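Local coordinates for putative epoxide hydrolase protein (Klebsiella pneumoniae subsp. pneumoniae, PDB 5BOV) that probably acts as a hydrolase of the alpha/beta-hydrolase fold, tentatively classed as an epoxide hydrolase although its true substrate is not established, at residues T213-R218 / G222-E227; H38-D43 / W156-Y161; T72-L75 / P80-G83; S86-D91 / F109-R114. All coordinates share one frame; numbering follows the deposited sequence. Where two conformers were deposited one is given.

How the contacts relate
Helix 209-220, which carries one half of contact 1, links the set. Its N216 OD1 accepts a probable hydrogen bond of 2.8 Å from R114 NH1 of contact 4, and its Y217 packs against W40, Y158 and Q159 of contact 2; contact 3 meets the same helix through N82 and G83. Contact 4 contains a strand-to-helix turn that resembles a nucleophile elbow, and contact 2 abuts it: W40 N lies 2.8 Å from D110 OD2, a probable hydrogen bond at the presumed active site. Contact 3 does not touch contact 2: the centres are about 18 Å apart and the nearest atoms about 7 Å. Contact 1, at the surface, is centred about 13 Å from contacts 2 and 3.

Contact 1: residues T213-R218 / G222-E227; sequences TISNYR and GLEKGE
S215 and E224 meet through a short hydrogen bond, 2.6 Å from S215 OG to E224 OE1, which the serine donates into the syn lone pair of the carboxylate. The serine hydroxyl reaches this point because OG is turned anti to its backbone N (chi1 175°), and it also accepts from G83 N, so donor and acceptor roles are both filled. The second carboxylate oxygen is served by solvent: a water donates to E224 OE2 at 2.7 Å and accepts from R218 NH1 at 3.3 Å, sitting in the plane of the guanidinium. Although opposite in charge, R218 NH1 and E224 OE2 remain 5.3 Å apart, the guanidinium and carboxylate planes turned by 71°, so this pair is bridged rather than directly bonded. The arginine instead spends NE on the carbonyl of F162, and CG2 of I214 lies against one face of its guanidinium. The carbonyl of R218 is bonded as well. G222, with positive phi, ends the helix in a Schellman motif, and L223 N returns to R218 O at 2.8 Å with an N-H...O angle of 158°. Next to this bond the L223 side chain brings CB to 3.5 Å from R218 O. The contact thus illustrates how a chain leaving a helix can fold back and pair with the turns it has just left. On its other flanks, I214 and R218 of helix 209-220 touch E168 of helix 165-173, while I214 also packs on F162 of helix 157-162; the loop runs on toward helix 231-238.

Contact 2: residues H38-D43 / W156-Y161; sequences HGWPYD and WWYQFY
W40 and Y158 touch where the loop after strand 32-37 faces helix 157-162 in this alpha/beta-hydrolase fold. The loop reads H-G-W-P, with a cis peptide before P41, and matches the HGXP motif that in epoxide hydrolases of this fold helps shape the oxyanion hole; such a role is probable here but unproven. The helix belongs to the insertion between strands 127-133 and 247-252, the usual place of the lid. W156 has just left the preceding helix, and its carbonyl receives Q159 N, while Q159 NE2 lies 3.4 Å above its indole. W157 follows, packing its ring over CB of the next residue and giving NE1 to Q185. Y158 makes the contact itself. Its first torsion sets CG between the backbone N and the carbonyl carbon (chi1 52°), which directs the ring toward the loop, where CE2 and CD2 both lie 3.8 Å from W40 CZ3. The two rings are inclined by 29° and slid apart, their centroids 5.3 Å from each other, so only the CZ3 and CH2 corner of the indole meets the CD2-CE2 bond of the phenol ring, obliquely. W40 is held there between other groups, with P41 CB over a face and W111 stacked on it. Further along, Q159 turns to Y217, and Y161 O accepts from T164. Within the loop, G39 O takes two donors from opposite faces of its plane: Y42 N, and H38 ND1 at 2.9 Å, with G39 O almost exactly in the imidazole plane.

Contact 3: residues T72-L75 / P80-G83; sequences TRFL and PRNG
R81 lays its guanidinium over the root of the F74 side chain rather than squarely over the ring, so that its flat face meets a methylene: F74 CB is 3.5 Å from R81 NH1. Ring and guanidinium planes differ by 19°, and the two groups slide past each other. Farther back along the arginine, CD sits over the ring face in a CH-pi contact, 4.2 Å from the F74 centroid and 20° off the normal. A bend at chi2 (55°) folds the arginine chain to bring both parts onto the phenylalanine. The backbone contributes too: R81 is the centre of an inverse gamma turn, closed by a weak bond from N82 N to P80 O, and that carbonyl oxygen approaches F74 CE2 to 3.6 Å. A water in the guanidinium plane joins the segments, accepting from R81 NH2 at 2.8 Å and donating to F74 O at 2.9 Å. R81 NE forms a salt bridge with D208, and NH1 bonds to the carbonyls of S76 and T79. The guanidinium thus does two jobs, its flat face taking carbon contact while its N-H groups bind acceptors, and so ties the end of strand 59-74 to the loop that leads to helix 85-98.

Contact 4: residues S86-D91 / F109-R114; sequences SAMAAD and FDWGAR
M88, deposited as selenomethionine, reaches from helix 85-98 to W111 and R114 on helix 111-122, which follows a G-F-D-W-G sequence consistent with a nucleophile elbow. In that turn between strand 104-108 and the helix, D110 adopts the strained positive phi expected of the pattern and, by analogy with the family, may be the nucleophile. The M88 side chain is almost fully stretched: CG lies anti to the carbonyl carbon, and the torsion about CB-CG is -177°. This carries SE and CE out to the partner helix, where CE comes within 3.5 Å of W111 CZ3. The selenium is 4.7 Å from the centroid of the six-membered ring and 53° off its normal, an oblique Met-aromatic contact. R114 arrives by another route. Its chain runs out straight and then bends at chi3 (70°), turning the guanidinium back so that NH2 stands 4.0 Å above the indole plane, offset toward the rim. There NH2 also lies 3.5 Å from M88 SE, which meets the guanidinium at its edge. The polar ends of both residues look to helix 209-220: W111 NE1 pairs with Y217 OH and R114 NH1 with N216 OD1, bonds that would limit rotation of the groups the selenomethionine touches. I212 of that helix also packs on M88 and W111. The buried junction adjoins the elbow-like turn, where W111 N makes a weak hydrogen bond of 2.9 Å to D110 OD2.

Contact 1: residues T213-R218 / G222-E227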
loop_
_atom_site.group_PDB
_atom_site.type_symbol
_atom_site.label_atom_id
_atom_site.label_comp_id
_atom_site.label_asym_id
_atom_site.label_seq_id
_atom_site.Cartn_x
_atom_site.Cartn_y
_atom_site.Cartn_z
ATOM N N THR A 213 1.122 7.529 10.308
ATOM C CA THR A 213 -0.171 7.873 9.775
ATOM C C THR A 213 -0.305 9.405 9.664
ATOM O O THR A 213 -0.696 9.957 8.604
ATOM C CB THR A 213 -1.273 7.339 10.658
ATOM O OG1 THR A 213 -1.235 5.901 10.642
ATOM C CG2 THR A 213 -2.674 7.762 10.183
ATOM N N ILE A 214 -0.040 10.099 10.761
ATOM C CA ILE A 214 -0.233 11.572 10.775
ATOM C C ILE A 214 0.719 12.232 9.769
ATOM O O ILE A 214 0.331 13.169 9.035
ATOM C CB ILE A 214 0.012 12.108 12.197
ATOM C CG1 ILE A 214 -1.006 11.551 13.170
ATOM C CG2 ILE A 214 0.043 13.629 12.257
ATOM C CD1 ILE A 214 -2.436 11.640 12.817
ATOM N N SER A 215 1.961 11.762 9.751
ATOM C CA SER A 215 2.935 12.256 8.801
ATOM C C SER A 215 2.461 12.039 7.346
ATOM O O SER A 215 2.578 12.938 6.497
ATOM C CB SER A 215 4.304 11.627 8.991
ATOM O OG SER A 215 5.232 12.040 7.986
ATOM N N ASN A 216 2.027 10.827 7.021
ATOM C CA ASN A 216 1.514 10.538 5.675
ATOM C C ASN A 216 0.477 11.570 5.216
ATOM O O ASN A 216 0.609 12.116 4.107
ATOM C CB ASN A 216 0.942 9.108 5.609
ATOM C CG ASN A 216 0.343 8.790 4.267
ATOM O OD1 ASN A 216 1.005 8.251 3.384
ATOM N ND2 ASN A 216 -0.944 9.089 4.101
ATOM N N TYR A 217 -0.525 11.821 6.077
ATOM C CA TYR A 217 -1.628 12.710 5.713
ATOM C C TYR A 217 -1.264 14.222 5.802
ATOM O O TYR A 217 -1.672 14.992 4.921
ATOM C CB TYR A 217 -2.918 12.334 6.452
ATOM C CG TYR A 217 -3.405 11.032 5.954
ATOM C CD1 TYR A 217 -3.900 10.884 4.653
ATOM C CD2 TYR A 217 -3.251 9.867 6.690
ATOM C CE1 TYR A 217 -4.252 9.629 4.133
ATOM C CE2 TYR A 217 -3.668 8.646 6.184
ATOM C CZ TYR A 217 -4.142 8.536 4.903
ATOM O OH TYR A 217 -4.438 7.278 4.391
ATOM N N ARG A 218 -0.365 14.577 6.722
ATOM C CA ARG A 218 0.118 15.943 6.737
ATOM C C ARG A 218 0.985 16.210 5.513
ATOM O O ARG A 218 0.867 17.293 4.876
ATOM C CB ARG A 218 0.821 16.283 8.025
ATOM C CG ARG A 218 -0.171 16.379 9.158
ATOM C CD ARG A 218 0.522 16.660 10.476
ATOM N NE ARG A 218 -0.522 16.588 11.527
ATOM C CZ ARG A 218 -0.309 16.823 12.799
ATOM N NH1 ARG A 218 0.927 17.146 13.205
ATOM N NH2 ARG A 218 -1.314 16.680 13.685
ATOM N N GLY A 222 0.445 19.079 2.173
ATOM C CA GLY A 222 1.441 20.120 2.080
ATOM C C GLY A 222 1.772 20.732 3.420
ATOM O O GLY A 222 2.311 21.826 3.450
ATOM N N LEU A 223 1.506 20.041 4.528
ATOM C CA LEU A 223 1.699 20.569 5.859
ATOM C C LEU A 223 2.948 20.093 6.559
ATOM O O LEU A 223 3.194 20.402 7.707
ATOM C CB LEU A 223 0.480 20.236 6.724
ATOM C CG LEU A 223 -0.837 20.747 6.179
ATOM C CD1 LEU A 223 -1.957 20.220 7.038
ATOM C CD2 LEU A 223 -0.825 22.273 6.165
ATOM N N GLU A 224 3.780 19.360 5.845
ATOM C CA GLU A 224 5.014 18.829 6.397
ATOM C C GLU A 224 5.991 18.889 5.248
ATOM O O GLU A 224 5.640 18.570 4.125
ATOM C CB GLU A 224 4.802 17.365 6.824
ATOM C CG GLU A 224 5.549 16.962 8.010
ATOM C CD GLU A 224 5.077 15.613 8.475
ATOM O OE1 GLU A 224 5.494 14.656 7.826
ATOM O OE2 GLU A 224 4.239 15.571 9.415
ATOM N N LYS A 225 7.227 19.238 5.536
ATOM C CA LYS A 225 8.284 19.206 4.576
ATOM C C LYS A 225 8.894 17.843 4.641
ATOM O O LYS A 225 9.120 17.292 5.719
ATOM C CB LYS A 225 9.328 20.249 5.015
ATOM C CG LYS A 225 10.267 20.650 3.916
ATOM C CD LYS A 225 11.276 21.718 4.360
ATOM C CE LYS A 225 11.770 22.581 3.146
ATOM N NZ LYS A 225 13.192 23.064 3.264
ATOM N N GLY A 226 9.180 17.221 3.541
ATOM C CA GLY A 226 9.785 15.906 3.658
ATOM C C GLY A 226 11.249 16.027 4.024
ATOM O O GLY A 226 11.738 17.131 4.303
ATOM N N GLU A 227 11.943 14.904 4.023
ATOM C CA GLU A 227 13.389 14.883 4.278
ATOM C C GLU A 227 14.146 15.195 3.016
ATOM O O GLU A 227 13.801 14.773 1.916
ATOM C CB GLU A 227 13.807 13.495 4.810
ATOM C CG GLU A 227 13.294 13.212 6.185
ATOM C CD GLU A 227 13.701 11.816 6.615
ATOM O OE1 GLU A 227 14.863 11.586 7.072
ATOM O OE2 GLU A 227 12.872 10.896 6.491
HETATM O O HOH W 1 3.443 17.525 11.168
#

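Contact 2: residues H38-D43 / W156-Y161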
loop_
_atom_site.group_PDB
_atom_site.type_symbol
_atom_site.label_atom_id
_atom_site.label_comp_id
_atom_site.label_asym_id
_atom_site.label_seq_id
_atom_site.Cartn_x
_atom_site.Cartn_y
_atom_site.Cartn_z
ATOM N N HIS A 38 0.410 -3.758 1.466
ATOM C CA HIS A 38 -0.877 -3.371 2.051
ATOM C C HIS A 38 -1.059 -1.852 2.107
ATOM O O HIS A 38 -0.124 -1.090 1.815
ATOM C CB HIS A 38 -0.979 -3.991 3.439
ATOM C CG HIS A 38 -0.039 -3.416 4.459
ATOM N ND1 HIS A 38 -0.281 -2.209 5.085
ATOM C CD2 HIS A 38 1.179 -3.816 4.891
ATOM C CE1 HIS A 38 0.732 -1.912 5.886
ATOM N NE2 HIS A 38 1.606 -2.899 5.823
ATOM N N GLY A 39 -2.258 -1.474 2.545
ATOM C CA GLY A 39 -2.634 -0.108 2.689
ATOM C C GLY A 39 -2.930 0.292 4.125
ATOM O O GLY A 39 -2.662 -0.474 5.072
ATOM N N TRP A 40 -3.521 1.472 4.245
ATOM C CA TRP A 40 -3.849 2.081 5.588
ATOM C C TRP A 40 -5.388 2.000 5.797
ATOM O O TRP A 40 -6.134 2.376 4.848
ATOM C CB TRP A 40 -3.447 3.553 5.658
ATOM C CG TRP A 40 -3.802 4.154 6.953
ATOM C CD1 TRP A 40 -3.055 4.130 8.068
ATOM C CD2 TRP A 40 -4.986 4.875 7.283
ATOM N NE1 TRP A 40 -3.705 4.757 9.095
ATOM C CE2 TRP A 40 -4.901 5.226 8.638
ATOM C CE3 TRP A 40 -6.140 5.187 6.594
ATOM C CZ2 TRP A 40 -5.944 5.898 9.303
ATOM C CZ3 TRP A 40 -7.121 5.904 7.235
ATOM C CH2 TRP A 40 -7.040 6.218 8.598
ATOM N N PRO A 41 -5.882 1.616 6.983
ATOM C CA PRO A 41 -5.128 1.068 8.099
ATOM C C PRO A 41 -5.249 -0.451 8.149
ATOM O O PRO A 41 -6.075 -1.032 8.856
ATOM C CB PRO A 41 -5.842 1.732 9.300
ATOM C CG PRO A 41 -7.270 1.947 8.816
ATOM C CD PRO A 41 -7.297 1.818 7.317
ATOM N N TYR A 42 -4.532 -1.077 7.218
ATOM C CA TYR A 42 -4.584 -2.534 7.015
ATOM C C TYR A 42 -3.225 -3.108 7.275
ATOM O O TYR A 42 -2.291 -2.377 7.706
ATOM C CB TYR A 42 -5.090 -2.866 5.628
ATOM C CG TYR A 42 -6.422 -2.180 5.313
ATOM C CD1 TYR A 42 -7.592 -2.830 5.573
ATOM C CD2 TYR A 42 -6.492 -0.961 4.676
ATOM C CE1 TYR A 42 -8.837 -2.246 5.275
ATOM C CE2 TYR A 42 -7.676 -0.382 4.354
ATOM C CZ TYR A 42 -8.850 -1.016 4.647
ATOM O OH TYR A 42 -10.027 -0.404 4.312
ATOM N N ASP A 43 -3.025 -4.399 7.030
ATOM C CA ASP A 43 -1.677 -4.950 7.184
ATOM C C ASP A 43 -1.467 -6.176 6.287
ATOM O O ASP A 43 -2.261 -6.383 5.371
ATOM C CB ASP A 43 -1.321 -5.255 8.652
ATOM C CG ASP A 43 -1.931 -6.528 9.162
ATOM O OD1 ASP A 43 -2.847 -7.076 8.530
ATOM O OD2 ASP A 43 -1.538 -6.875 10.308
ATOM N N TRP A 156 -12.868 12.148 2.338
ATOM C CA TRP A 156 -11.464 12.237 2.825
ATOM C C TRP A 156 -11.340 12.848 4.283
ATOM O O TRP A 156 -10.255 13.273 4.681
ATOM C CB TRP A 156 -10.639 13.141 1.927
ATOM C CG TRP A 156 -10.167 12.566 0.697
ATOM C CD1 TRP A 156 -10.612 12.857 -0.600
ATOM C CD2 TRP A 156 -9.025 11.766 0.565
ATOM N NE1 TRP A 156 -9.820 12.184 -1.511
ATOM C CE2 TRP A 156 -8.882 11.459 -0.814
ATOM C CE3 TRP A 156 -8.151 11.174 1.502
ATOM C CZ2 TRP A 156 -7.851 10.639 -1.287
ATOM C CZ3 TRP A 156 -7.121 10.351 1.038
ATOM C CH2 TRP A 156 -6.980 10.103 -0.352
ATOM N N TRP A 157 -12.412 12.825 5.027
ATOM C CA TRP A 157 -12.541 13.601 6.301
ATOM C C TRP A 157 -11.334 13.395 7.242
ATOM O O TRP A 157 -10.857 14.319 7.869
ATOM C CB TRP A 157 -13.832 13.304 7.024
ATOM C CG TRP A 157 -13.940 11.994 7.634
ATOM C CD1 TRP A 157 -14.208 10.827 6.999
ATOM C CD2 TRP A 157 -13.727 11.679 9.025
ATOM N NE1 TRP A 157 -14.181 9.807 7.916
ATOM C CE2 TRP A 157 -13.847 10.294 9.151
ATOM C CE3 TRP A 157 -13.403 12.443 10.160
ATOM C CZ2 TRP A 157 -13.746 9.643 10.395
ATOM C CZ3 TRP A 157 -13.270 11.794 11.382
ATOM C CH2 TRP A 157 -13.434 10.400 11.473
ATOM N N TYR A 158 -10.907 12.133 7.328
ATOM C CA TYR A 158 -9.900 11.760 8.270
ATOM C C TYR A 158 -8.560 12.426 8.016
ATOM O O TYR A 158 -7.827 12.663 8.946
ATOM C CB TYR A 158 -9.731 10.214 8.334
ATOM C CG TYR A 158 -9.515 9.591 6.971
ATOM C CD1 TYR A 158 -10.625 9.179 6.186
ATOM C CD2 TYR A 158 -8.247 9.451 6.462
ATOM C CE1 TYR A 158 -10.429 8.643 4.911
ATOM C CE2 TYR A 158 -8.050 8.942 5.218
ATOM C CZ TYR A 158 -9.163 8.548 4.450
ATOM O OH TYR A 158 -8.909 7.999 3.211
ATOM N N GLN A 159 -8.233 12.768 6.771
ATOM C CA GLN A 159 -6.945 13.349 6.526
ATOM C C GLN A 159 -6.907 14.734 7.133
ATOM O O GLN A 159 -5.885 15.194 7.644
ATOM C CB GLN A 159 -6.593 13.373 5.037
ATOM C CG GLN A 159 -7.212 14.423 4.149
ATOM C CD GLN A 159 -6.708 14.314 2.688
ATOM O OE1 GLN A 159 -5.717 13.619 2.398
ATOM N NE2 GLN A 159 -7.387 14.935 1.807
ATOM N N PHE A 160 -8.031 15.409 7.078
ATOM C CA PHE A 160 -8.157 16.762 7.725
ATOM C C PHE A 160 -8.195 16.667 9.248
ATOM O O PHE A 160 -7.500 17.482 9.935
ATOM C CB PHE A 160 -9.332 17.557 7.220
ATOM C CG PHE A 160 -9.423 17.561 5.714
ATOM C CD1 PHE A 160 -8.515 18.290 4.962
ATOM C CD2 PHE A 160 -10.425 16.863 5.077
ATOM C CE1 PHE A 160 -8.542 18.253 3.574
ATOM C CE2 PHE A 160 -10.448 16.807 3.694
ATOM C CZ PHE A 160 -9.522 17.516 2.949
ATOM N N TYR A 161 -8.873 15.652 9.782
ATOM C CA TYR A 161 -8.755 15.368 11.211
ATOM C C TYR A 161 -7.287 15.220 11.655
ATOM O O TYR A 161 -6.793 15.836 12.602
ATOM C CB TYR A 161 -9.510 14.094 11.509
ATOM C CG TYR A 161 -9.643 13.720 12.972
ATOM C CD1 TYR A 161 -10.241 14.600 13.901
ATOM C CD2 TYR A 161 -9.285 12.503 13.445
ATOM C CE1 TYR A 161 -10.424 14.241 15.233
ATOM C CE2 TYR A 161 -9.471 12.126 14.766
ATOM C CZ TYR A 161 -10.067 12.975 15.678
ATOM O OH TYR A 161 -10.231 12.589 16.997
#

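Contact 3: residues T72-L75 / P80-G83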
loop_
_atom_site.group_PDB
_atom_site.type_symbol
_atom_site.label_atom_id
_atom_site.label_comp_id
_atom_site.label_asym_id
_atom_site.label_seq_id
_atom_site.Cartn_x
_atom_site.Cartn_y
_atom_site.Cartn_z
ATOM N N THR A 72 7.724 -4.231 11.598
ATOM C CA THR A 72 8.645 -3.371 10.964
ATOM C C THR A 72 9.032 -2.249 11.945
ATOM O O THR A 72 8.144 -1.608 12.489
ATOM C CB THR A 72 8.110 -2.812 9.664
ATOM O OG1 THR A 72 8.164 -3.900 8.703
ATOM C CG2 THR A 72 8.972 -1.634 9.145
ATOM N N ARG A 73 10.328 -1.969 12.096
ATOM C CA ARG A 73 10.762 -0.964 13.092
ATOM C C ARG A 73 11.876 -0.115 12.498
ATOM O O ARG A 73 12.558 -0.540 11.552
ATOM C CB ARG A 73 11.210 -1.636 14.432
ATOM C CG ARG A 73 12.376 -2.560 14.304
ATOM C CD ARG A 73 12.752 -3.195 15.650
ATOM N NE ARG A 73 14.007 -3.978 15.603
ATOM C CZ ARG A 73 15.238 -3.537 15.294
ATOM N NH1 ARG A 73 15.507 -2.265 15.018
ATOM N NH2 ARG A 73 16.241 -4.410 15.286
ATOM N N PHE A 74 12.007 1.086 13.002
ATOM C CA PHE A 74 13.170 1.919 12.649
ATOM C C PHE A 74 14.392 1.391 13.427
ATOM O O PHE A 74 14.327 1.147 14.620
ATOM C CB PHE A 74 12.901 3.380 12.981
ATOM C CG PHE A 74 11.961 4.032 12.007
ATOM C CD1 PHE A 74 10.590 3.928 12.153
ATOM C CD2 PHE A 74 12.451 4.735 10.911
ATOM C CE1 PHE A 74 9.738 4.524 11.249
ATOM C CE2 PHE A 74 11.574 5.328 9.975
ATOM C CZ PHE A 74 10.237 5.177 10.112
ATOM N N LEU A 75 15.530 1.376 12.751
ATOM C CA LEU A 75 16.787 0.958 13.375
ATOM C C LEU A 75 17.261 1.945 14.418
ATOM O O LEU A 75 17.896 1.543 15.415
ATOM C CB LEU A 75 17.842 0.772 12.297
ATOM C CG LEU A 75 17.509 -0.304 11.273
ATOM C CD1 LEU A 75 18.408 -0.175 10.077
ATOM C CD2 LEU A 75 17.598 -1.709 11.864
ATOM N N PRO A 80 13.522 10.246 11.536
ATOM C CA PRO A 80 12.205 10.778 11.501
ATOM C C PRO A 80 11.178 9.697 11.106
ATOM O O PRO A 80 11.406 8.903 10.206
ATOM C CB PRO A 80 12.279 11.860 10.398
ATOM C CG PRO A 80 13.681 12.359 10.437
ATOM C CD PRO A 80 14.463 11.060 10.745
ATOM N N ARG A 81 10.073 9.705 11.838
ATOM C CA ARG A 81 8.926 8.796 11.552
ATOM C C ARG A 81 8.114 9.430 10.393
ATOM O O ARG A 81 7.075 10.060 10.558
ATOM C CB ARG A 81 8.086 8.533 12.775
ATOM C CG ARG A 81 8.582 7.342 13.594
ATOM C CD ARG A 81 10.042 7.446 14.001
ATOM N NE ARG A 81 10.331 6.341 14.884
ATOM C CZ ARG A 81 11.536 5.895 15.182
ATOM N NH1 ARG A 81 12.601 6.469 14.692
ATOM N NH2 ARG A 81 11.689 4.848 16.046
ATOM N N ASN A 82 8.692 9.296 9.204
ATOM C CA ASN A 82 8.275 10.042 8.013
ATOM C C ASN A 82 7.398 9.165 7.133
ATOM O O ASN A 82 7.848 8.102 6.661
ATOM C CB ASN A 82 9.549 10.501 7.299
ATOM C CG ASN A 82 9.288 11.250 5.986
ATOM O OD1 ASN A 82 8.165 11.625 5.654
ATOM N ND2 ASN A 82 10.345 11.446 5.251
ATOM N N GLY A 83 6.157 9.648 6.893
ATOM C CA GLY A 83 5.221 8.993 5.970
ATOM C C GLY A 83 5.127 9.556 4.561
ATOM O O GLY A 83 4.192 9.210 3.809
HETATM O O HOH W 2 13.990 3.308 16.534
#

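Contact 4: residues S86-D91 / F109-R114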
loop_
_atom_site.group_PDB
_atom_site.type_symbol
_atom_site.label_atom_id
_atom_site.label_comp_id
_atom_site.label_asym_id
_atom_site.label_seq_id
_atom_site.Cartn_x
_atom_site.Cartn_y
_atom_site.Cartn_z
ATOM N N SER A 86 7.718 8.787 -1.192
ATOM C CA SER A 86 8.890 8.167 -1.719
ATOM C C SER A 86 9.710 7.413 -0.659
ATOM O O SER A 86 10.532 6.550 -0.997
ATOM C CB SER A 86 9.782 9.149 -2.486
ATOM O OG SER A 86 10.223 10.200 -1.601
ATOM N N ALA A 87 9.493 7.718 0.621
ATOM C CA ALA A 87 10.198 7.019 1.701
ATOM C C ALA A 87 9.790 5.550 1.715
ATOM O O ALA A 87 10.644 4.665 1.848
ATOM C CB ALA A 87 9.964 7.698 3.042
HETATM N N MSE A 88 8.502 5.264 1.519
HETATM C CA MSE A 88 8.036 3.908 1.486
HETATM C C MSE A 88 8.509 3.191 0.250
HETATM O O MSE A 88 8.845 2.003 0.331
HETATM C CB MSE A 88 6.510 3.842 1.592
HETATM C CG MSE A 88 6.087 4.496 2.922
HETATM SE SE MSE A 88 4.155 4.320 3.117
HETATM C CE MSE A 88 3.912 5.818 4.395
ATOM N N ALA A 89 8.535 3.868 -0.905
ATOM C CA ALA A 89 9.087 3.276 -2.108
ATOM C C ALA A 89 10.564 2.905 -1.911
ATOM O O ALA A 89 10.998 1.783 -2.250
ATOM C CB ALA A 89 8.907 4.217 -3.283
ATOM N N ALA A 90 11.330 3.828 -1.314
ATOM C CA ALA A 90 12.742 3.542 -1.026
ATOM C C ALA A 90 12.888 2.326 -0.121
ATOM O O ALA A 90 13.785 1.495 -0.350
ATOM C CB ALA A 90 13.409 4.755 -0.405
ATOM N N ASP A 91 11.980 2.177 0.881
ATOM C CA ASP A 91 12.009 1.057 1.800
ATOM C C ASP A 91 11.897 -0.283 0.982
ATOM O O ASP A 91 12.585 -1.282 1.255
ATOM C CB ASP A 91 10.844 1.043 2.764
ATOM C CG ASP A 91 10.825 2.190 3.781
ATOM O OD1 ASP A 91 11.949 2.684 4.139
ATOM O OD2 ASP A 91 9.710 2.485 4.257
ATOM N N PHE A 109 -2.645 -1.994 -2.764
ATOM C CA PHE A 109 -3.812 -1.104 -2.657
ATOM C C PHE A 109 -3.505 0.016 -1.659
ATOM O O PHE A 109 -2.691 -0.139 -0.780
ATOM C CB PHE A 109 -5.129 -1.885 -2.288
ATOM C CG PHE A 109 -5.117 -2.428 -0.863
ATOM C CD1 PHE A 109 -4.346 -3.573 -0.542
ATOM C CD2 PHE A 109 -5.803 -1.778 0.162
ATOM C CE1 PHE A 109 -4.330 -4.029 0.763
ATOM C CE2 PHE A 109 -5.816 -2.263 1.482
ATOM C CZ PHE A 109 -5.077 -3.397 1.768
ATOM N N ASP A 110 -4.154 1.174 -1.859
ATOM C CA ASP A 110 -4.030 2.335 -1.002
ATOM C C ASP A 110 -2.552 2.705 -0.866
ATOM O O ASP A 110 -1.892 2.795 -1.912
ATOM C CB ASP A 110 -4.812 2.098 0.332
ATOM C CG ASP A 110 -4.804 3.272 1.189
ATOM O OD1 ASP A 110 -5.407 4.361 0.800
ATOM O OD2 ASP A 110 -4.129 3.314 2.206
ATOM N N TRP A 111 -1.982 2.893 0.318
ATOM C CA TRP A 111 -0.543 3.260 0.401
ATOM C C TRP A 111 0.322 2.261 -0.372
ATOM O O TRP A 111 1.359 2.627 -0.904
ATOM C CB TRP A 111 -0.047 3.256 1.818
ATOM C CG TRP A 111 -0.600 4.307 2.755
ATOM C CD1 TRP A 111 -1.627 5.139 2.565
ATOM C CD2 TRP A 111 -0.102 4.571 4.072
ATOM N NE1 TRP A 111 -1.843 5.915 3.720
ATOM C CE2 TRP A 111 -0.907 5.595 4.638
ATOM C CE3 TRP A 111 0.915 4.021 4.843
ATOM C CZ2 TRP A 111 -0.704 6.065 5.961
ATOM C CZ3 TRP A 111 1.158 4.533 6.120
ATOM C CH2 TRP A 111 0.337 5.515 6.663
ATOM N N GLY A 112 -0.050 0.976 -0.353
ATOM C CA GLY A 112 0.719 0.010 -1.050
ATOM C C GLY A 112 0.703 0.143 -2.581
ATOM O O GLY A 112 1.678 -0.165 -3.246
ATOM N N ALA A 113 -0.428 0.563 -3.116
ATOM C CA ALA A 113 -0.547 0.851 -4.536
ATOM C C ALA A 113 0.295 2.055 -4.886
ATOM O O ALA A 113 1.018 2.078 -5.878
ATOM C CB ALA A 113 -1.965 1.069 -4.999
ATOM N N ARG A 114 0.171 3.139 -4.085
ATOM C CA ARG A 114 1.018 4.310 -4.282
ATOM C C ARG A 114 2.487 3.963 -4.254
ATOM O O ARG A 114 3.252 4.339 -5.141
ATOM C CB ARG A 114 0.717 5.320 -3.229
ATOM C CG ARG A 114 1.463 6.598 -3.356
ATOM C CD ARG A 114 1.213 7.501 -2.143
ATOM N NE ARG A 114 1.863 6.942 -0.978
ATOM C CZ ARG A 114 1.575 7.217 0.282
ATOM N NH1 ARG A 114 0.584 8.027 0.606
ATOM N NH2 ARG A 114 2.341 6.684 1.250
#